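Side-chain contacts in Rho guanine nucleotide exchange factor TIAM2 (Mus musculus, PDB 3A8P), which activates the small GTPase Rac1 as a guanine nucleotide exchange factor, linking extracellular laminin signals to the cytoskeleton and neurite growth: residues A[72-75]-A[76-79]; A[181-184]-A[185-189]; A[188-191]-A[192-196]. All coordinates share one frame; numbering follows the deposited sequence.

In the fold
Interaction 1 comes first along the chain, as the turn between strands 70-73 and 78-81 of the first PH domain. Interactions 2 and 3 follow on helix 171-206 of the CC-Ex region, within its predicted coiled coil; interaction 3 begins where interaction 2 ends, and they share L188 and E189. The centres of interactions 2 and 3 lie about 11 Å apart, whereas that of interaction 1 is about 16 Å from interaction 3 and about 24 Å from interaction 2. Interactions 1 and 3 touch: I78 CD1 packs against M193 SD at 3.7 Å. The long helix thus rests on the PH domain near interaction 3, joining two parts that are both needed for membrane localization.

Interaction 1 (A[72-75]-A[76-79]); sequences LFAE and DSIV
D76 meets E75 across the tip of a type II beta turn that runs from A74 to S77. The two acidic side chains lie side by side and point the same way, their carboxylate planes only 22° apart. D76 OD2 rests 3.3 Å from the methylene carbon E75 CG, and 3.8 Å separates it from E75 OE2, so two like charges stand close together. One water lies between the pair, within hydrogen-bonding distance of both E75 OE2 (2.8 Å) and D76 OD1 (2.9 Å), though with other acceptors near it need not serve both at once. D76 OD1 also forms a salt bridge with R197 of helix 171-206.

S77 closes the turn. Its OG, set beside its own backbone N by a chi1 of -66°, reaches back and donates to A74 O at 2.7 Å, coming from above the carbonyl plane at a C=O...O angle of 104°. The same acceptor takes a weak bond from S77 N at 3.0 Å. A74 CB lies 3.5 Å from S77 OG, bringing the methyl group against the hydroxyl. Beyond S77, I78 and V79 enter strand 78-81, and I78 takes up backbone pairing with S95.

The A74 carbonyl is therefore gripped twice by one residue, the hydroxyl reinforcing a poorly angled amide bond. At the tip, the R197 guanidinium, with some help from the water, probably offsets the repulsion between the neighbouring carboxylates.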
ATOM      1  N   LEU A  72      -1.073   4.742  14.976  1.00 32.31           N
ATOM      2  CA  LEU A  72      -0.672   4.163  13.706  1.00 31.95           C
ATOM      3  C   LEU A  72      -0.280   5.325  12.788  1.00 31.76           C
ATOM      4  O   LEU A  72      -1.115   6.166  12.446  1.00 32.32           O
ATOM      5  CB  LEU A  72      -1.837   3.360  13.123  1.00 35.03           C
ATOM      6  CG  LEU A  72      -1.544   2.256  12.105  1.00 37.75           C
ATOM      7  CD1 LEU A  72      -2.742   1.306  12.043  1.00 36.45           C
ATOM      8  CD2 LEU A  72      -1.240   2.867  10.734  1.00 37.53           C
ATOM      9  N   PHE A  73       0.999   5.389  12.426  1.00 30.19           N
ATOM     10  CA  PHE A  73       1.510   6.448  11.555  1.00 31.65           C
ATOM     11  C   PHE A  73       1.304   5.985  10.125  1.00 31.22           C
ATOM     12  O   PHE A  73       2.033   5.140   9.614  1.00 34.66           O
ATOM     13  CB  PHE A  73       2.988   6.700  11.880  1.00 31.97           C
ATOM     14  CG  PHE A  73       3.209   7.115  13.311  1.00 34.07           C
ATOM     15  CD1 PHE A  73       2.921   8.413  13.723  1.00 33.05           C
ATOM     16  CD2 PHE A  73       3.585   6.181  14.272  1.00 32.94           C
ATOM     17  CE1 PHE A  73       2.994   8.774  15.064  1.00 29.59           C
ATOM     18  CE2 PHE A  73       3.660   6.535  15.617  1.00 31.90           C
ATOM     19  CZ  PHE A  73       3.362   7.834  16.010  1.00 31.75           C
ATOM     20  N   ALA A  74       0.291   6.558   9.487  1.00 31.05           N
ATOM     21  CA  ALA A  74      -0.102   6.175   8.139  1.00 28.72           C
ATOM     22  C   ALA A  74       0.526   6.896   6.952  1.00 28.42           C
ATOM     23  O   ALA A  74       0.013   6.782   5.837  1.00 25.80           O
ATOM     24  CB  ALA A  74      -1.617   6.254   8.032  1.00 29.31           C
ATOM     25  N   GLU A  75       1.614   7.629   7.164  1.00 27.20           N
ATOM     26  CA  GLU A  75       2.251   8.322   6.046  1.00 29.92           C
ATOM     27  C   GLU A  75       2.459   7.356   4.881  1.00 27.85           C
ATOM     28  O   GLU A  75       2.847   6.209   5.084  1.00 29.25           O
ATOM     29  CB  GLU A  75       3.602   8.918   6.468  1.00 33.19           C
ATOM     30  CG  GLU A  75       4.467   9.360   5.292  1.00 37.97           C
ATOM     31  CD  GLU A  75       5.588  10.316   5.692  1.00 43.14           C
ATOM     32  OE1 GLU A  75       6.159  10.149   6.795  1.00 42.58           O
ATOM     33  OE2 GLU A  75       5.906  11.224   4.887  1.00 44.00           O
ATOM     34  N   ASP A  76       2.178   7.826   3.672  1.00 27.79           N
ATOM     35  CA  ASP A  76       2.336   7.034   2.454  1.00 28.38           C
ATOM     36  C   ASP A  76       1.620   5.684   2.441  1.00 27.50           C
ATOM     37  O   ASP A  76       2.115   4.724   1.851  1.00 25.49           O
ATOM     38  CB  ASP A  76       3.827   6.816   2.149  1.00 28.96           C
ATOM     39  CG  ASP A  76       4.554   8.116   1.845  1.00 31.41           C
ATOM     40  OD1 ASP A  76       4.044   8.902   1.020  1.00 31.05           O
ATOM     41  OD2 ASP A  76       5.632   8.352   2.426  1.00 32.39           O
ATOM     42  N   SER A  77       0.452   5.612   3.071  1.00 24.64           N
ATOM     43  CA  SER A  77      -0.303   4.363   3.106  1.00 24.67           C
ATOM     44  C   SER A  77      -1.250   4.224   1.917  1.00 23.83           C
ATOM     45  O   SER A  77      -1.444   5.157   1.146  1.00 25.51           O
ATOM     46  CB  SER A  77      -1.134   4.269   4.395  1.00 22.89           C
ATOM     47  OG  SER A  77      -0.305   4.165   5.542  1.00 24.42           O
ATOM     48  N   ILE A  78      -1.818   3.033   1.784  1.00 24.15           N
ATOM     49  CA  ILE A  78      -2.803   2.727   0.759  1.00 23.46           C
ATOM     50  C   ILE A  78      -3.962   2.096   1.535  1.00 23.60           C
ATOM     51  O   ILE A  78      -3.742   1.342   2.479  1.00 21.74           O
ATOM     52  CB  ILE A  78      -2.271   1.712  -0.288  1.00 24.81           C
ATOM     53  CG1 ILE A  78      -1.152   2.352  -1.118  1.00 26.16           C
ATOM     54  CG2 ILE A  78      -3.416   1.270  -1.200  1.00 25.87           C
ATOM     55  CD1 ILE A  78      -0.478   1.403  -2.107  1.00 29.16           C
ATOM     56  N   VAL A  79      -5.192   2.432   1.170  1.00 23.20           N
ATOM     57  CA  VAL A  79      -6.345   1.872   1.861  1.00 22.23           C
ATOM     58  C   VAL A  79      -7.224   1.197   0.817  1.00 22.58           C
ATOM     59  O   VAL A  79      -7.439   1.737  -0.270  1.00 23.31           O
ATOM     60  CB  VAL A  79      -7.155   2.971   2.593  1.00 23.57           C
ATOM     61  CG1 VAL A  79      -8.140   2.325   3.576  1.00 23.08           C
ATOM     62  CG2 VAL A  79      -6.210   3.909   3.336  1.00 24.01           C
TER
HETATM   63  O   HOH W   1       4.857  11.382   2.321  1.00 51.63           O

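Interaction 2 (A[181-184]-A[185-189]); sequences IRQW and EQNLE
Q183 bends its side chain across to N187, one helical turn further on, where NE2 donates to N187 OD1 at 2.8 Å. Its CG stands anti to the backbone N (chi1 -173°), and the bend at chi2 of 58° then swings the amide toward the following turn. The acceptor lies close to the plane of the Q183 amide, yet the donor sits above the N187 carbonyl plane, with the two amides inclined by 38°. A water held by Q183 NE2 at 3.0 Å also receives a weak bond from Q186 NE2, extending the polar cluster along this side of the helix.

N187 is tied to Q183 a second time through the backbone, its N donating to Q183 O at 2.8 Å. Equivalent i to i+4 bonds pass from E185, Q186 and L188 to I181, R182 and W184. L188 CG comes up to the oxygen end of the W184 carbonyl, 3.2 Å from W184 O, while the W184 indole extends to D154 and M157 on helix 136-165.

Side-chain bonding at i to i+4 spacing is common on exposed helix faces; the packing of W184 and L188 against helix 136-165 is consistent with the coiled coil predicted for this part of the CC-Ex region.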
ATOM      1  N   ILE A 181      18.214  -8.472 -13.989  1.00 30.42           N
ATOM      2  CA  ILE A 181      16.851  -8.580 -14.487  1.00 29.39           C
ATOM      3  C   ILE A 181      15.867  -8.534 -13.315  1.00 29.71           C
ATOM      4  O   ILE A 181      14.829  -7.864 -13.391  1.00 29.22           O
ATOM      5  CB  ILE A 181      16.663  -9.890 -15.301  1.00 27.44           C
ATOM      6  CG1 ILE A 181      17.466  -9.802 -16.603  1.00 27.89           C
ATOM      7  CG2 ILE A 181      15.189 -10.114 -15.630  1.00 27.20           C
ATOM      8  CD1 ILE A 181      17.498 -11.097 -17.404  1.00 29.13           C
ATOM      9  N   ARG A 182      16.196  -9.223 -12.225  1.00 28.18           N
ATOM     10  CA  ARG A 182      15.311  -9.219 -11.060  1.00 31.51           C
ATOM     11  C   ARG A 182      15.175  -7.826 -10.457  1.00 30.14           C
ATOM     12  O   ARG A 182      14.111  -7.464  -9.953  1.00 28.42           O
ATOM     13  CB  ARG A 182      15.808 -10.169  -9.971  1.00 34.32           C
ATOM     14  CG  ARG A 182      15.846 -11.627 -10.370  1.00 42.24           C
ATOM     15  CD  ARG A 182      15.908 -12.516  -9.134  1.00 47.88           C
ATOM     16  NE  ARG A 182      16.263 -13.890  -9.471  1.00 52.63           N
ATOM     17  CZ  ARG A 182      17.511 -14.322  -9.636  1.00 55.59           C
ATOM     18  NH1 ARG A 182      18.531 -13.484  -9.487  1.00 56.47           N
ATOM     19  NH2 ARG A 182      17.737 -15.590  -9.960  1.00 57.24           N
ATOM     20  N   GLN A 183      16.256  -7.053 -10.488  1.00 28.68           N
ATOM     21  CA  GLN A 183      16.208  -5.710  -9.937  1.00 30.28           C
ATOM     22  C   GLN A 183      15.278  -4.869 -10.802  1.00 29.56           C
ATOM     23  O   GLN A 183      14.435  -4.135 -10.277  1.00 30.81           O
ATOM     24  CB  GLN A 183      17.610  -5.082  -9.884  1.00 31.94           C
ATOM     25  CG  GLN A 183      17.642  -3.736  -9.156  1.00 32.15           C
ATOM     26  CD  GLN A 183      17.138  -3.839  -7.719  1.00 33.22           C
ATOM     27  OE1 GLN A 183      17.755  -4.493  -6.884  1.00 32.40           O
ATOM     28  NE2 GLN A 183      16.002  -3.198  -7.434  1.00 34.13           N
ATOM     29  N   TRP A 184      15.425  -4.979 -12.123  1.00 27.50           N
ATOM     30  CA  TRP A 184      14.571  -4.237 -13.054  1.00 27.87           C
ATOM     31  C   TRP A 184      13.111  -4.585 -12.772  1.00 27.33           C
ATOM     32  O   TRP A 184      12.230  -3.724 -12.796  1.00 25.06           O
ATOM     33  CB  TRP A 184      14.869  -4.619 -14.508  1.00 27.97           C
ATOM     34  CG  TRP A 184      16.157  -4.106 -15.086  1.00 32.61           C
ATOM     35  CD1 TRP A 184      17.165  -4.855 -15.633  1.00 30.95           C
ATOM     36  CD2 TRP A 184      16.525  -2.734 -15.285  1.00 33.10           C
ATOM     37  NE1 TRP A 184      18.128  -4.036 -16.164  1.00 34.00           N
ATOM     38  CE2 TRP A 184      17.765  -2.730 -15.965  1.00 34.51           C
ATOM     39  CE3 TRP A 184      15.927  -1.509 -14.961  1.00 33.95           C
ATOM     40  CZ2 TRP A 184      18.418  -1.548 -16.324  1.00 36.54           C
ATOM     41  CZ3 TRP A 184      16.576  -0.333 -15.320  1.00 36.10           C
ATOM     42  CH2 TRP A 184      17.810  -0.363 -15.995  1.00 37.96           C
ATOM     43  N   GLU A 185      12.873  -5.866 -12.516  1.00 26.91           N
ATOM     44  CA  GLU A 185      11.537  -6.368 -12.246  1.00 28.04           C
ATOM     45  C   GLU A 185      10.985  -5.820 -10.936  1.00 26.76           C
ATOM     46  O   GLU A 185       9.805  -5.469 -10.849  1.00 26.12           O
ATOM     47  CB  GLU A 185      11.571  -7.898 -12.223  1.00 32.22           C
ATOM     48  CG  GLU A 185      10.270  -8.571 -11.860  1.00 37.87           C
ATOM     49  CD  GLU A 185      10.369 -10.080 -11.998  1.00 42.39           C
ATOM     50  OE1 GLU A 185      10.251 -10.590 -13.133  1.00 44.21           O
ATOM     51  OE2 GLU A 185      10.584 -10.758 -10.973  1.00 44.22           O
ATOM     52  N   GLN A 186      11.834  -5.743  -9.916  1.00 24.63           N
ATOM     53  CA  GLN A 186      11.392  -5.218  -8.640  1.00 25.12           C
ATOM     54  C   GLN A 186      11.151  -3.714  -8.748  1.00 26.00           C
ATOM     55  O   GLN A 186      10.183  -3.198  -8.185  1.00 28.13           O
ATOM     56  CB  GLN A 186      12.409  -5.542  -7.544  1.00 24.35           C
ATOM     57  CG  GLN A 186      12.453  -7.037  -7.229  1.00 27.75           C
ATOM     58  CD  GLN A 186      13.237  -7.382  -5.973  1.00 28.58           C
ATOM     59  OE1 GLN A 186      13.197  -8.520  -5.510  1.00 35.47           O
ATOM     60  NE2 GLN A 186      13.948  -6.411  -5.417  1.00 26.53           N
ATOM     61  N   ASN A 187      12.014  -3.009  -9.476  1.00 23.80           N
ATOM     62  CA  ASN A 187      11.832  -1.566  -9.651  1.00 26.78           C
ATOM     63  C   ASN A 187      10.481  -1.298 -10.325  1.00 25.76           C
ATOM     64  O   ASN A 187       9.786  -0.338  -9.996  1.00 25.14           O
ATOM     65  CB  ASN A 187      12.943  -0.966 -10.522  1.00 26.58           C
ATOM     66  CG  ASN A 187      14.295  -0.980  -9.841  1.00 28.55           C
ATOM     67  OD1 ASN A 187      14.402  -1.225  -8.644  1.00 30.04           O
ATOM     68  ND2 ASN A 187      15.337  -0.699 -10.610  1.00 32.03           N
ATOM     69  N   LEU A 188      10.113  -2.156 -11.269  1.00 25.87           N
ATOM     70  CA  LEU A 188       8.847  -2.001 -11.984  1.00 26.83           C
ATOM     71  C   LEU A 188       7.629  -2.212 -11.086  1.00 26.77           C
ATOM     72  O   LEU A 188       6.611  -1.542 -11.243  1.00 27.77           O
ATOM     73  CB  LEU A 188       8.795  -2.961 -13.173  1.00 25.50           C
ATOM     74  CG  LEU A 188       9.711  -2.570 -14.339  1.00 28.88           C
ATOM     75  CD1 LEU A 188       9.816  -3.716 -15.334  1.00 26.91           C
ATOM     76  CD2 LEU A 188       9.152  -1.322 -15.014  1.00 29.15           C
ATOM     77  N   GLU A 189       7.730  -3.148 -10.151  1.00 26.84           N
ATOM     78  CA  GLU A 189       6.622  -3.414  -9.238  1.00 28.21           C
ATOM     79  C   GLU A 189       6.421  -2.199  -8.335  1.00 28.90           C
ATOM     80  O   GLU A 189       5.295  -1.800  -8.056  1.00 30.11           O
ATOM     81  CB  GLU A 189       6.917  -4.662  -8.403  1.00 25.76           C
ATOM     82  CG  GLU A 189       6.966  -5.935  -9.235  1.00 29.80           C
ATOM     83  CD  GLU A 189       7.303  -7.164  -8.406  1.00 33.09           C
ATOM     84  OE1 GLU A 189       8.375  -7.169  -7.758  1.00 34.32           O
ATOM     85  OE2 GLU A 189       6.498  -8.121  -8.402  1.00 32.10           O
TER
HETATM   86  O   HOH W   2      14.391  -3.963  -5.016  1.00 34.50           O

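Interaction 3 (A[188-191]-A[192-196]); sequences LEKF and HMDLF
This is an i to i+4 contact within helix 171-206 of the CC-Ex region, made up of a salt bridge laid over regular helical backbone bonding. K190 NZ meets D194 OD2 at 3.1 Å and uses the syn lone pair of that oxygen, on the side of its carboxylate partner OD1. The lysine starts with CG anti to the backbone N (chi1 174°), then bends at chi2 and again at chi4, bringing its ammonium round to the acid on the next turn. Its methylenes run past the OD2 edge of the acid, CG and CD each 3.8 Å from D194 OD2. The aspartate CG lies beside its own backbone N (chi1 -71°), which presents OD2 to the lysine.

Backbone and side chains link the same two residues: D194 N donates to K190 O at 2.8 Å, nearly straight at 164°. On the next residue along, L195 N bonds F191 O, also at 2.8 Å, and L195 CB lies 3.4 Å from that carbonyl oxygen. M193 N likewise bonds E189 O. A weak, long ion pair with R197 gives D194 another positive neighbour.

Around this turn several elements close in. F191 packs on I151 and D154 of helix 136-165, M193 on F239 and H240 of helix 236-245, and H192 on L216 of helix 213-217, while F196 also meets I78 of strand 78-81.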
ATOM      1  N   LEU A 188      10.113  -2.156 -11.269  1.00 25.87           N
ATOM      2  CA  LEU A 188       8.847  -2.001 -11.984  1.00 26.83           C
ATOM      3  C   LEU A 188       7.629  -2.212 -11.086  1.00 26.77           C
ATOM      4  O   LEU A 188       6.611  -1.542 -11.243  1.00 27.77           O
ATOM      5  CB  LEU A 188       8.795  -2.961 -13.173  1.00 25.50           C
ATOM      6  CG  LEU A 188       9.711  -2.570 -14.339  1.00 28.88           C
ATOM      7  CD1 LEU A 188       9.816  -3.716 -15.334  1.00 26.91           C
ATOM      8  CD2 LEU A 188       9.152  -1.322 -15.014  1.00 29.15           C
ATOM      9  N   GLU A 189       7.730  -3.148 -10.151  1.00 26.84           N
ATOM     10  CA  GLU A 189       6.622  -3.414  -9.238  1.00 28.21           C
ATOM     11  C   GLU A 189       6.421  -2.199  -8.335  1.00 28.90           C
ATOM     12  O   GLU A 189       5.295  -1.800  -8.056  1.00 30.11           O
ATOM     13  CB  GLU A 189       6.917  -4.662  -8.403  1.00 25.76           C
ATOM     14  CG  GLU A 189       6.966  -5.935  -9.235  1.00 29.80           C
ATOM     15  CD  GLU A 189       7.303  -7.164  -8.406  1.00 33.09           C
ATOM     16  OE1 GLU A 189       8.375  -7.169  -7.758  1.00 34.32           O
ATOM     17  OE2 GLU A 189       6.498  -8.121  -8.402  1.00 32.10           O
ATOM     18  N   LYS A 190       7.529  -1.620  -7.887  1.00 28.21           N
ATOM     19  CA  LYS A 190       7.508  -0.440  -7.039  1.00 28.15           C
ATOM     20  C   LYS A 190       6.878   0.727  -7.813  1.00 27.70           C
ATOM     21  O   LYS A 190       6.029   1.445  -7.274  1.00 25.97           O
ATOM     22  CB  LYS A 190       8.945  -0.100  -6.616  1.00 31.64           C
ATOM     23  CG  LYS A 190       9.145   1.201  -5.831  1.00 35.98           C
ATOM     24  CD  LYS A 190       8.494   1.161  -4.459  1.00 39.61           C
ATOM     25  CE  LYS A 190       9.170   2.131  -3.490  1.00 42.87           C
ATOM     26  NZ  LYS A 190       9.261   3.522  -4.024  1.00 44.79           N
ATOM     27  N   PHE A 191       7.274   0.920  -9.073  1.00 24.68           N
ATOM     28  CA  PHE A 191       6.703   2.021  -9.849  1.00 25.27           C
ATOM     29  C   PHE A 191       5.203   1.837 -10.000  1.00 25.09           C
ATOM     30  O   PHE A 191       4.445   2.796  -9.871  1.00 25.88           O
ATOM     31  CB  PHE A 191       7.354   2.145 -11.236  1.00 23.23           C
ATOM     32  CG  PHE A 191       8.810   2.538 -11.191  1.00 24.95           C
ATOM     33  CD1 PHE A 191       9.281   3.419 -10.220  1.00 25.79           C
ATOM     34  CD2 PHE A 191       9.712   2.018 -12.116  1.00 26.23           C
ATOM     35  CE1 PHE A 191      10.640   3.779 -10.168  1.00 28.05           C
ATOM     36  CE2 PHE A 191      11.070   2.367 -12.077  1.00 26.96           C
ATOM     37  CZ  PHE A 191      11.533   3.248 -11.103  1.00 27.08           C
ATOM     38  N   HIS A 192       4.782   0.605 -10.275  1.00 25.12           N
ATOM     39  CA  HIS A 192       3.363   0.294 -10.420  1.00 24.37           C
ATOM     40  C   HIS A 192       2.646   0.523  -9.095  1.00 24.35           C
ATOM     41  O   HIS A 192       1.500   0.968  -9.075  1.00 24.15           O
ATOM     42  CB  HIS A 192       3.171  -1.167 -10.846  1.00 23.84           C
ATOM     43  CG  HIS A 192       3.347  -1.399 -12.312  1.00 25.85           C
ATOM     44  ND1 HIS A 192       2.402  -1.025 -13.241  1.00 28.09           N
ATOM     45  CD2 HIS A 192       4.357  -1.970 -13.011  1.00 26.31           C
ATOM     46  CE1 HIS A 192       2.819  -1.358 -14.449  1.00 26.86           C
ATOM     47  NE2 HIS A 192       4.003  -1.933 -14.337  1.00 27.36           N
ATOM     48  N   MET A 193       3.322   0.209  -7.991  1.00 21.41           N
ATOM     49  CA  MET A 193       2.724   0.378  -6.676  1.00 23.99           C
ATOM     50  C   MET A 193       2.555   1.871  -6.394  1.00 24.19           C
ATOM     51  O   MET A 193       1.500   2.307  -5.924  1.00 23.95           O
ATOM     52  CB  MET A 193       3.595  -0.292  -5.604  1.00 21.65           C
ATOM     53  CG  MET A 193       3.003  -0.277  -4.194  1.00 22.89           C
ATOM     54  SD  MET A 193       1.378  -1.072  -4.057  1.00 24.95           S
ATOM     55  CE  MET A 193       1.814  -2.782  -4.482  1.00 18.31           C
ATOM     56  N   ASP A 194       3.587   2.655  -6.698  1.00 26.02           N
ATOM     57  CA  ASP A 194       3.524   4.095  -6.489  1.00 27.12           C
ATOM     58  C   ASP A 194       2.445   4.704  -7.381  1.00 27.72           C
ATOM     59  O   ASP A 194       1.709   5.595  -6.957  1.00 27.82           O
ATOM     60  CB  ASP A 194       4.877   4.756  -6.783  1.00 27.91           C
ATOM     61  CG  ASP A 194       5.929   4.440  -5.724  1.00 33.43           C
ATOM     62  OD1 ASP A 194       5.557   4.288  -4.541  1.00 34.92           O
ATOM     63  OD2 ASP A 194       7.129   4.357  -6.071  1.00 35.66           O
ATOM     64  N   LEU A 195       2.351   4.220  -8.617  1.00 26.91           N
ATOM     65  CA  LEU A 195       1.347   4.731  -9.546  1.00 25.93           C
ATOM     66  C   LEU A 195      -0.062   4.485  -8.984  1.00 25.52           C
ATOM     67  O   LEU A 195      -0.924   5.368  -9.025  1.00 22.26           O
ATOM     68  CB  LEU A 195       1.494   4.051 -10.914  1.00 25.55           C
ATOM     69  CG  LEU A 195       0.501   4.468 -12.011  1.00 28.22           C
ATOM     70  CD1 LEU A 195       0.614   5.964 -12.261  1.00 27.06           C
ATOM     71  CD2 LEU A 195       0.780   3.696 -13.296  1.00 26.32           C
ATOM     72  N   PHE A 196      -0.289   3.288  -8.454  1.00 23.84           N
ATOM     73  CA  PHE A 196      -1.594   2.948  -7.888  1.00 24.57           C
ATOM     74  C   PHE A 196      -1.905   3.861  -6.696  1.00 22.98           C
ATOM     75  O   PHE A 196      -3.013   4.395  -6.572  1.00 22.83           O
ATOM     76  CB  PHE A 196      -1.605   1.488  -7.433  1.00 23.44           C
ATOM     77  CG  PHE A 196      -2.953   1.009  -6.962  1.00 24.82           C
ATOM     78  CD1 PHE A 196      -3.938   0.648  -7.876  1.00 25.86           C
ATOM     79  CD2 PHE A 196      -3.233   0.913  -5.604  1.00 25.24           C
ATOM     80  CE1 PHE A 196      -5.186   0.195  -7.442  1.00 25.46           C
ATOM     81  CE2 PHE A 196      -4.477   0.463  -5.158  1.00 25.47           C
ATOM     82  CZ  PHE A 196      -5.453   0.104  -6.079  1.00 23.97           C
TER